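Local atomic coordinates of lipoprotein (PDB entry 4JG9), a protein that is of unknown function but is a putative Bacillus anthracis lipoprotein, probably lipid-linked to the cell envelope, with an all-beta fold and two copies in the assembly. Residues S43-S48 with N158-E163; P97-G102 with N134-T139; P116-F121 with P128-S133; K69-K74 with Y165-V170. One frame throughout, in Å; residues are numbered along the deposited sequence.

Contact 1: S43-S48 with N158-E163; sequences SFFHLS and NIYVNE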
# COMPACT_ATOMS: atom_id res chain seq x y z
N SER A 43 9.50 2.13 4.98
CA SER A 43 10.95 2.21 5.14
C SER A 43 11.51 1.21 6.15
O SER A 43 12.70 0.93 6.13
CB SER A 43 11.37 3.62 5.53
OG SER A 43 10.92 3.90 6.84
N PHE A 44 10.66 0.71 7.05
CA PHE A 44 11.12 -0.26 8.05
C PHE A 44 11.09 -1.68 7.52
O PHE A 44 11.49 -2.61 8.22
CB PHE A 44 10.35 -0.15 9.38
CG PHE A 44 8.85 -0.18 9.23
CD1 PHE A 44 8.16 -1.40 9.21
CD2 PHE A 44 8.12 1.00 9.13
CE1 PHE A 44 6.76 -1.44 9.09
CE2 PHE A 44 6.73 0.98 9.01
CZ PHE A 44 6.04 -0.24 8.99
N PHE A 45 10.69 -1.85 6.27
CA PHE A 45 10.69 -3.18 5.70
C PHE A 45 11.95 -3.43 4.88
O PHE A 45 12.30 -2.64 4.02
CB PHE A 45 9.48 -3.42 4.81
CG PHE A 45 9.60 -4.66 3.98
CD1 PHE A 45 9.32 -5.89 4.52
CD2 PHE A 45 10.01 -4.59 2.67
CE1 PHE A 45 9.44 -7.04 3.77
CE2 PHE A 45 10.13 -5.73 1.91
CZ PHE A 45 9.84 -6.96 2.46
N HIS A 46 12.61 -4.54 5.17
CA HIS A 46 13.78 -4.94 4.43
C HIS A 46 13.61 -6.37 3.99
O HIS A 46 13.01 -7.17 4.69
CB HIS A 46 15.04 -4.81 5.29
CG HIS A 46 15.18 -3.48 5.96
ND1 HIS A 46 15.48 -2.33 5.27
CD2 HIS A 46 15.06 -3.12 7.26
CE1 HIS A 46 15.54 -1.32 6.11
NE2 HIS A 46 15.28 -1.77 7.33
N LEU A 47 14.14 -6.70 2.82
CA LEU A 47 14.02 -8.03 2.28
C LEU A 47 14.70 -9.07 3.15
O LEU A 47 14.35 -10.24 3.13
CB LEU A 47 14.55 -8.09 0.85
CG LEU A 47 13.52 -7.71 -0.20
CD1 LEU A 47 14.10 -7.82 -1.59
CD2 LEU A 47 12.30 -8.59 -0.07
N SER A 48 15.72 -8.65 3.89
CA SER A 48 16.47 -9.61 4.69
C SER A 48 15.59 -10.44 5.63
O SER A 48 16.03 -11.49 6.08
CB SER A 48 17.57 -8.92 5.49
OG SER A 48 17.04 -7.94 6.36
N ASN A 158 5.02 -10.79 7.80
CA ASN A 158 6.02 -10.11 8.62
C ASN A 158 5.36 -9.09 9.53
O ASN A 158 4.61 -8.24 9.07
CB ASN A 158 7.06 -9.42 7.74
CG ASN A 158 7.71 -10.38 6.78
OD1 ASN A 158 8.54 -11.20 7.17
ND2 ASN A 158 7.32 -10.30 5.50
N ILE A 159 5.61 -9.21 10.83
CA ILE A 159 4.86 -8.44 11.81
C ILE A 159 5.76 -7.43 12.52
O ILE A 159 6.86 -7.77 12.97
CB ILE A 159 4.18 -9.37 12.84
CG1 ILE A 159 3.21 -10.34 12.15
CG2 ILE A 159 3.45 -8.58 13.91
CD1 ILE A 159 3.22 -11.71 12.79
N TYR A 160 5.29 -6.19 12.60
CA TYR A 160 6.02 -5.10 13.22
C TYR A 160 5.13 -4.46 14.26
O TYR A 160 3.91 -4.46 14.12
CB TYR A 160 6.44 -4.05 12.17
CG TYR A 160 7.27 -4.63 11.06
CD1 TYR A 160 8.65 -4.40 11.00
CD2 TYR A 160 6.69 -5.42 10.06
CE1 TYR A 160 9.42 -4.95 9.98
CE2 TYR A 160 7.46 -5.97 9.04
CZ TYR A 160 8.82 -5.73 9.01
OH TYR A 160 9.57 -6.28 7.99
N VAL A 161 5.74 -3.97 15.32
CA VAL A 161 5.04 -3.16 16.29
C VAL A 161 5.84 -1.90 16.50
O VAL A 161 7.06 -1.96 16.73
CB VAL A 161 4.86 -3.89 17.64
CG1 VAL A 161 4.30 -2.94 18.70
CG2 VAL A 161 3.98 -5.12 17.44
N ASN A 162 5.15 -0.77 16.39
CA ASN A 162 5.80 0.52 16.50
C ASN A 162 6.96 0.61 15.51
O ASN A 162 8.01 1.18 15.82
CB ASN A 162 6.28 0.77 17.93
CG ASN A 162 6.45 2.25 18.23
OD1 ASN A 162 5.84 3.10 17.57
ND2 ASN A 162 7.28 2.57 19.22
N GLU A 163 6.76 -0.01 14.34
CA GLU A 163 7.73 0.01 13.23
C GLU A 163 8.98 -0.81 13.45
O GLU A 163 9.91 -0.75 12.65
CB GLU A 163 8.10 1.44 12.82
CG GLU A 163 6.89 2.25 12.43
CD GLU A 163 7.23 3.50 11.63
OE1 GLU A 163 8.44 3.79 11.48
OE2 GLU A 163 6.28 4.17 11.14
O HOH W 1 12.23 -5.40 7.90
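The F44 ring packs one face against CA and CB of E163 and, at its CD1/CE1 side, meets the ring of Y160. E163 CB stands over the ring, 4.1 Å from its centroid and 26° off the normal, a CH-pi contact. Farther along the glutamate, CD lies 3.6 Å from F44 CD2. Toward Y160 the two rings meet obliquely, with planes at 59°; CD1 of F44 sits over the tyrosine face near its rim, 3.5 Å from Y160 CD1. The F44 ring gets there because chi1 of 52° sets CG between the backbone N and the carbonyl carbon.

F45 continues the contact: its CD1, at the ring edge, is 3.5 Å from the OH of Y160. That hydroxyl is also hydrogen-bonded, at 2.8 Å, to a water that donates to F44 O and accepts from H46 N, tying the loop backbone to the tyrosine tip. Farther out, E163 OE2 is hydrogen-bonded to S126 of the second subunit, and N158 bonds Q168 and I107. The segment 43-48, in the loop before strand 60-63, thus covers the end of strand 153-161 and the turn leading to strand 164-173, while F45 rests on I107 and L109 of strand 102-110.

Contact 2: P97-G102 with N134-T139; sequences PEMPTG and NTIDST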
# COMPACT_ATOMS: atom_id res chain seq x y z
N PRO A 97 3.27 -11.86 27.10
CA PRO A 97 2.95 -11.07 28.29
C PRO A 97 3.72 -9.76 28.31
O PRO A 97 3.38 -8.87 29.09
CB PRO A 97 3.39 -11.97 29.45
CG PRO A 97 4.37 -12.91 28.87
CD PRO A 97 3.94 -13.13 27.45
N GLU A 98 4.75 -9.65 27.48
CA GLU A 98 5.49 -8.40 27.35
C GLU A 98 5.42 -7.85 25.92
O GLU A 98 6.41 -7.34 25.39
CB GLU A 98 6.94 -8.58 27.81
CG GLU A 98 7.10 -8.52 29.32
CD GLU A 98 8.44 -9.04 29.79
OE1 GLU A 98 9.47 -8.64 29.21
OE2 GLU A 98 8.46 -9.84 30.75
N MSE A 99 4.24 -7.96 25.31
CA MSE A 99 4.00 -7.43 23.98
C MSE A 99 4.33 -5.95 23.95
O MSE A 99 3.81 -5.20 24.77
CB MSE A 99 2.53 -7.59 23.61
CG MSE A 99 2.25 -7.26 22.16
SE MSE A 99 2.69 -8.76 21.02
CE MSE A 99 2.78 -7.77 19.39
N PRO A 100 5.17 -5.53 23.01
CA PRO A 100 5.55 -4.12 22.91
C PRO A 100 4.35 -3.25 22.59
O PRO A 100 3.38 -3.72 21.99
CB PRO A 100 6.52 -4.09 21.72
CG PRO A 100 6.93 -5.51 21.51
CD PRO A 100 5.77 -6.35 21.94
N THR A 101 4.41 -1.98 22.97
CA THR A 101 3.35 -1.04 22.66
C THR A 101 3.57 -0.42 21.28
O THR A 101 4.70 -0.13 20.90
CB THR A 101 3.33 0.11 23.69
OG1 THR A 101 3.19 -0.43 25.01
CG2 THR A 101 2.20 1.10 23.41
N GLY A 102 2.49 -0.21 20.52
CA GLY A 102 2.57 0.50 19.25
C GLY A 102 1.51 0.10 18.24
O GLY A 102 0.75 -0.85 18.46
N ASN A 134 -5.20 1.45 15.38
CA ASN A 134 -5.15 1.42 16.84
C ASN A 134 -3.80 0.98 17.37
O ASN A 134 -3.03 0.29 16.69
CB ASN A 134 -6.25 0.52 17.39
CG ASN A 134 -6.05 -0.93 17.01
OD1 ASN A 134 -6.11 -1.29 15.83
ND2 ASN A 134 -5.84 -1.77 18.02
N THR A 135 -3.51 1.38 18.60
CA THR A 135 -2.26 1.05 19.26
C THR A 135 -2.50 -0.14 20.16
O THR A 135 -3.46 -0.14 20.93
CB THR A 135 -1.80 2.23 20.14
OG1 THR A 135 -1.69 3.42 19.35
CG2 THR A 135 -0.48 1.92 20.83
N ILE A 136 -1.66 -1.17 20.06
CA ILE A 136 -1.79 -2.32 20.96
C ILE A 136 -0.73 -2.25 22.05
O ILE A 136 0.22 -1.47 21.94
CB ILE A 136 -1.65 -3.66 20.21
CG1 ILE A 136 -0.21 -3.89 19.77
CG2 ILE A 136 -2.60 -3.74 19.01
CD1 ILE A 136 0.04 -5.23 19.17
N ASP A 137 -0.90 -3.06 23.09
CA ASP A 137 0.06 -3.19 24.18
C ASP A 137 -0.11 -4.56 24.86
O ASP A 137 -0.89 -5.39 24.38
CB ASP A 137 -0.08 -2.06 25.20
CG ASP A 137 -1.49 -1.97 25.78
OD1 ASP A 137 -2.19 -3.01 25.88
OD2 ASP A 137 -1.92 -0.85 26.12
N SER A 138 0.57 -4.76 25.98
CA SER A 138 0.52 -6.02 26.73
C SER A 138 -0.86 -6.38 27.29
O SER A 138 -1.10 -7.52 27.67
CB SER A 138 1.53 -5.97 27.88
OG SER A 138 1.26 -4.85 28.70
N THR A 139 -1.77 -5.41 27.31
CA THR A 139 -3.11 -5.62 27.84
C THR A 139 -4.17 -5.82 26.75
O THR A 139 -5.33 -6.09 27.06
CB THR A 139 -3.59 -4.42 28.69
OG1 THR A 139 -4.11 -3.40 27.83
CG2 THR A 139 -2.45 -3.86 29.52
O HOH W 2 3.08 -3.08 26.09
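G102 and I136 form an antiparallel hydrogen-bonded pair: G102 N donates to I136 O (3.0 Å) and I136 N donates to G102 O (2.9 Å), both N-H...O angles being just above 160°. I136 O is also approached by CA of T101 at 3.2 Å, a CA-H...O contact beside the N-H bond.

Among the side chains, selenomethionine M99 and I136 cross obliquely, the terminal CE of M99 lying 3.7 Å from I136 CD1. A chi2 of 81° bends the M99 chain, leaving SE well away from the position anti to CA. F94 touches both side chains, and V161 and Y166 also pack on M99. Nearer the surface, CG2 of T101 lies 3.8 Å from CG2 of T135, and T101 OG1 lies beside D137 CB, the side chains of T101 and D137 pointing the same way. A water bridges the segments where direct pairing has ended, donating to M99 O, accepting from S138 N and hydrogen-bonded to T101 OG1 at 2.9 Å.

D137 OD1 accepts from both N and OG1 of T139, from the same face of the carboxylate plane. The bond from T139 N, 2.8 Å long, defines an Asx turn, here following directly on a short antiparallel pairing where strand 131-136 gives way to loop.

Contact 3: P116-F121 with P128-S133; sequences PTPLLF and PTWTTS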
# COMPACT_ATOMS: atom_id res chain seq x y z
N PRO A 116 6.40 -6.77 -1.64
CA PRO A 116 5.59 -6.75 -0.42
C PRO A 116 4.23 -6.13 -0.67
O PRO A 116 4.05 -5.35 -1.60
CB PRO A 116 6.40 -5.85 0.52
CG PRO A 116 7.17 -4.94 -0.40
CD PRO A 116 7.50 -5.79 -1.60
N THR A 117 3.25 -6.53 0.13
CA THR A 117 1.91 -6.00 -0.01
C THR A 117 1.25 -5.94 1.34
O THR A 117 1.59 -6.69 2.24
CB THR A 117 1.06 -6.86 -0.96
OG1 THR A 117 -0.18 -6.21 -1.23
CG2 THR A 117 0.79 -8.21 -0.36
N PRO A 118 0.33 -5.01 1.49
CA PRO A 118 -0.47 -4.92 2.70
C PRO A 118 -1.66 -5.84 2.59
O PRO A 118 -2.12 -6.09 1.49
CB PRO A 118 -0.94 -3.46 2.69
CG PRO A 118 -0.93 -3.08 1.27
CD PRO A 118 0.23 -3.80 0.67
N LEU A 119 -2.16 -6.35 3.70
CA LEU A 119 -3.35 -7.11 3.64
C LEU A 119 -4.43 -6.54 4.52
O LEU A 119 -5.45 -7.18 4.62
CB LEU A 119 -3.11 -8.59 3.93
CG LEU A 119 -2.17 -8.99 5.05
CD1 LEU A 119 -2.71 -8.58 6.40
CD2 LEU A 119 -1.95 -10.49 5.01
N LEU A 120 -4.29 -5.41 5.17
CA LEU A 120 -5.43 -5.03 5.98
C LEU A 120 -6.53 -4.29 5.20
O LEU A 120 -6.25 -3.38 4.45
CB LEU A 120 -5.00 -4.27 7.23
CG LEU A 120 -4.20 -5.08 8.23
CD1 LEU A 120 -3.55 -4.17 9.25
CD2 LEU A 120 -5.08 -6.11 8.91
N PHE A 121 -7.77 -4.72 5.39
CA PHE A 121 -8.93 -4.08 4.81
C PHE A 121 -9.86 -3.83 5.98
O PHE A 121 -10.77 -4.60 6.24
CB PHE A 121 -9.62 -4.97 3.78
CG PHE A 121 -8.94 -4.97 2.45
CD1 PHE A 121 -8.07 -5.97 2.10
CD2 PHE A 121 -9.19 -3.97 1.53
CE1 PHE A 121 -7.45 -5.98 0.88
CE2 PHE A 121 -8.57 -3.97 0.30
CZ PHE A 121 -7.70 -4.98 -0.03
N PRO A 128 -6.27 -1.37 0.98
CA PRO A 128 -5.45 -2.21 1.85
C PRO A 128 -4.42 -1.37 2.62
O PRO A 128 -3.75 -0.50 2.02
CB PRO A 128 -4.74 -3.14 0.86
CG PRO A 128 -4.71 -2.39 -0.42
CD PRO A 128 -5.90 -1.49 -0.44
N THR A 129 -4.32 -1.59 3.93
CA THR A 129 -3.40 -0.81 4.76
C THR A 129 -2.34 -1.69 5.41
O THR A 129 -2.58 -2.86 5.71
CB THR A 129 -4.15 -0.04 5.85
OG1 THR A 129 -5.06 -0.93 6.52
CG2 THR A 129 -4.95 1.11 5.22
N TRP A 130 -1.16 -1.11 5.64
CA TRP A 130 -0.03 -1.81 6.24
C TRP A 130 -0.25 -1.99 7.72
O TRP A 130 0.18 -3.00 8.32
CB TRP A 130 1.27 -1.01 6.07
CG TRP A 130 1.60 -0.57 4.67
CD1 TRP A 130 1.39 0.67 4.13
CD2 TRP A 130 2.23 -1.35 3.65
NE1 TRP A 130 1.85 0.71 2.83
CE2 TRP A 130 2.36 -0.52 2.51
CE3 TRP A 130 2.70 -2.67 3.58
CZ2 TRP A 130 2.94 -0.97 1.31
CZ3 TRP A 130 3.27 -3.11 2.39
CH2 TRP A 130 3.38 -2.26 1.27
N THR A 131 -0.89 -0.99 8.32
CA THR A 131 -0.83 -0.79 9.76
C THR A 131 -2.20 -0.53 10.39
O THR A 131 -3.01 0.19 9.83
CB THR A 131 0.10 0.40 10.05
OG1 THR A 131 1.39 0.14 9.49
CG2 THR A 131 0.24 0.69 11.55
N THR A 132 -2.44 -1.09 11.57
CA THR A 132 -3.71 -0.85 12.26
C THR A 132 -3.80 0.61 12.65
O THR A 132 -2.76 1.26 12.84
CB THR A 132 -3.82 -1.68 13.53
OG1 THR A 132 -2.75 -1.34 14.43
CG2 THR A 132 -3.76 -3.18 13.19
N SER A 133 -5.01 1.15 12.77
CA SER A 133 -5.13 2.54 13.23
C SER A 133 -4.99 2.59 14.73
O SER A 133 -4.69 3.64 15.30
CB SER A 133 -6.44 3.19 12.81
OG SER A 133 -7.55 2.52 13.37
O HOH W 3 -1.22 -5.32 6.25
O HOH W 4 -7.77 -0.68 5.69
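This is a buried crossing of the segments that carry strands 117-118 and 131-136, both of which pair with strand 102-110 in one antiparallel sheet; the two are joined by a single antiparallel bridge and packed through L120, prolines and aromatic rings. The end-to-end directions of the touching parts differ by 79°, consistent with pairing confined to L120 and T129. There T129 N donates to L120 O at 2.7 Å, while L120 N returns a bond to T129 O. CA of P128 also approaches L120 O, 3.0 Å away.

P118 lies over W130: its CD is 3.7 Å from the centroid of the six-membered indole ring and 20° off the normal, a CH-pi contact over the face. On another side, P118 CG meets P128 CB at 3.8 Å. This same CB stands over the F121 ring, 4.0 Å from its centroid, so P128 packs against both a proline and an aromatic face. The F121 and P128 side chains lie side by side and point the same way. L120 CB lies 3.2 Å from T129 O, and L120 CD1 reaches toward T132 CG2.

A water accepts from L119 N and donates to T129 O, bridging the backbones beside the direct bonds. The second subunit lies against this region: the indole NE1 of W130 in each chain hydrogen-bonds P128 O of the other, and N40 of the second subunit bonds T117 OG1 and P118 O. The arrangement combines an isolated antiparallel beta bridge with proline-aromatic CH-pi packing at a reciprocal subunit interface.

Contact 4: K69-K74 with Y165-V170; sequences KGIEEK and YYDQFV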
# COMPACT_ATOMS: atom_id res chain seq x y z
N LYS A 69 -2.85 -20.33 14.88
CA LYS A 69 -1.70 -20.37 13.99
C LYS A 69 -0.76 -19.21 14.23
O LYS A 69 -1.19 -18.07 14.29
CB LYS A 69 -2.12 -20.42 12.53
CG LYS A 69 -2.31 -21.82 12.00
CD LYS A 69 -2.24 -21.87 10.50
CE LYS A 69 -2.65 -23.23 9.98
NZ LYS A 69 -1.81 -24.32 10.54
N GLY A 70 0.52 -19.50 14.37
CA GLY A 70 1.50 -18.46 14.59
C GLY A 70 2.62 -18.94 15.48
O GLY A 70 2.98 -20.11 15.45
N ILE A 71 3.15 -18.03 16.28
CA ILE A 71 4.27 -18.33 17.16
C ILE A 71 3.77 -18.47 18.58
O ILE A 71 3.19 -17.53 19.14
CB ILE A 71 5.33 -17.20 17.12
CG1 ILE A 71 5.53 -16.69 15.68
CG2 ILE A 71 6.63 -17.68 17.74
CD1 ILE A 71 6.02 -17.77 14.71
N GLU A 72 3.98 -19.65 19.15
CA GLU A 72 3.51 -19.94 20.50
C GLU A 72 4.12 -18.97 21.51
O GLU A 72 5.30 -18.64 21.42
CB GLU A 72 3.84 -21.39 20.88
CG GLU A 72 2.97 -22.40 20.15
CD GLU A 72 3.20 -23.84 20.61
OE1 GLU A 72 2.99 -24.14 21.81
OE2 GLU A 72 3.57 -24.67 19.75
N GLU A 73 3.28 -18.49 22.41
CA GLU A 73 3.71 -17.62 23.50
C GLU A 73 4.07 -16.22 23.02
O GLU A 73 4.61 -15.43 23.78
CB GLU A 73 4.88 -18.25 24.27
CG GLU A 73 4.49 -19.44 25.12
CD GLU A 73 5.65 -20.02 25.91
OE1 GLU A 73 6.65 -19.31 26.12
OE2 GLU A 73 5.55 -21.18 26.34
N LYS A 74 3.77 -15.93 21.77
CA LYS A 74 4.05 -14.60 21.24
C LYS A 74 2.84 -14.01 20.55
O LYS A 74 2.08 -13.26 21.15
CB LYS A 74 5.24 -14.65 20.29
CG LYS A 74 6.53 -15.04 20.98
CD LYS A 74 7.74 -14.75 20.12
CE LYS A 74 8.00 -13.27 20.01
NZ LYS A 74 9.20 -12.99 19.19
N TYR A 165 10.57 -4.68 13.95
CA TYR A 165 10.28 -6.08 13.63
C TYR A 165 9.95 -6.89 14.88
O TYR A 165 10.67 -6.83 15.88
CB TYR A 165 11.46 -6.71 12.88
CG TYR A 165 11.24 -8.16 12.52
CD1 TYR A 165 10.54 -8.51 11.37
CD2 TYR A 165 11.72 -9.18 13.33
CE1 TYR A 165 10.33 -9.85 11.03
CE2 TYR A 165 11.52 -10.52 13.00
CZ TYR A 165 10.82 -10.84 11.86
OH TYR A 165 10.62 -12.17 11.53
N TYR A 166 8.87 -7.66 14.82
CA TYR A 166 8.45 -8.46 15.96
C TYR A 166 8.65 -9.94 15.70
O TYR A 166 9.37 -10.62 16.43
CB TYR A 166 6.99 -8.19 16.32
CG TYR A 166 6.56 -8.98 17.53
CD1 TYR A 166 7.01 -8.62 18.79
CD2 TYR A 166 5.77 -10.11 17.41
CE1 TYR A 166 6.65 -9.35 19.91
CE2 TYR A 166 5.40 -10.85 18.54
CZ TYR A 166 5.85 -10.46 19.78
OH TYR A 166 5.50 -11.16 20.90
N ASP A 167 7.97 -10.44 14.68
CA ASP A 167 8.11 -11.82 14.26
C ASP A 167 7.52 -12.03 12.87
O ASP A 167 7.10 -11.07 12.20
CB ASP A 167 7.47 -12.77 15.26
CG ASP A 167 8.29 -14.04 15.47
OD1 ASP A 167 8.88 -14.50 14.46
OD2 ASP A 167 8.39 -14.54 16.62
N GLN A 168 7.49 -13.28 12.44
CA GLN A 168 6.94 -13.64 11.14
C GLN A 168 6.44 -15.08 11.16
O GLN A 168 6.92 -15.89 11.95
CB GLN A 168 8.01 -13.47 10.06
CG GLN A 168 9.07 -14.57 10.06
CD GLN A 168 10.25 -14.26 9.15
OE1 GLN A 168 11.26 -14.96 9.18
NE2 GLN A 168 10.16 -13.18 8.37
N PHE A 169 5.45 -15.39 10.33
CA PHE A 169 5.07 -16.78 10.13
C PHE A 169 4.35 -16.98 8.80
O PHE A 169 3.91 -16.02 8.18
CB PHE A 169 4.28 -17.36 11.33
CG PHE A 169 2.96 -16.71 11.57
CD1 PHE A 169 1.81 -17.19 10.97
CD2 PHE A 169 2.86 -15.63 12.42
CE1 PHE A 169 0.57 -16.59 11.20
CE2 PHE A 169 1.64 -15.02 12.65
CZ PHE A 169 0.49 -15.50 12.04
N VAL A 170 4.26 -18.23 8.37
CA VAL A 170 3.73 -18.56 7.05
C VAL A 170 2.32 -19.13 7.14
O VAL A 170 2.03 -19.97 7.98
CB VAL A 170 4.66 -19.55 6.32
CG1 VAL A 170 4.03 -20.05 5.04
CG2 VAL A 170 5.99 -18.88 6.01
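A classic beta bulge in strand 164-173, where Y166 and D167 both face I159, presents two side chains to the turn 69-74 that joins strands 66-69 and 75-78. K74 engages both. Its NZ forms a salt bridge with D167 OD2 at 3.1 Å, approaching from 41° above the carboxylate plane. The same ammonium lies over one face of the Y166 ring, 4.5 Å from the centroid, a cation-pi interaction. A bend at chi3, 71°, turns CE toward the phenol, 3.4 Å from Y166 OH. The other carboxylate oxygen, D167 OD1, accepts from Q168 N on its anti side, which helps fix the rotation of the group. Y166 OH has its own partner in D96.

I71 reaches tip to tip with D167, and its CD1 packs 3.8 Å from F169 CB. Farther along the strand, G70 CA meets the F169 ring squarely, 3.6 Å from the centroid and only 6° off the normal; this close CH-pi approach is made where the residue has no side chain to intervene. F169 also touches M77 and T58 outside the contact. K74 N donates to I71 O at 3.1 Å, and with the backbone angles of E72 and E73 this makes I71-K74 a type II beta turn. The contact thus packs the turn between two strands of one antiparallel sheet, 66-69 and 75-78, onto the bulged strand 164-173 of the other.

From the N terminus, the loop 43-48 comes first and meets residues 158-163, so contact 1 closes a long loop that contains contacts 2 and 3 entirely. Residues 69-74 follow and pack against 165-170, beyond the second segment of contact 1; contacts 1 and 4 therefore cross, and backbone pairing of I159 with Y166 and D167 joins them directly. Contact 2 closes a loop nested within both, and contact 3 lies inside that loop, the two sharing strand 131-136. M99 and P100 of contact 2 reach V161 and Y166, linking it to contacts 1 and 4. Contacts 1 and 3 also meet the second subunit, whereas contact 4 joins the turn between strands 66-69 and 75-78 to the other sheet.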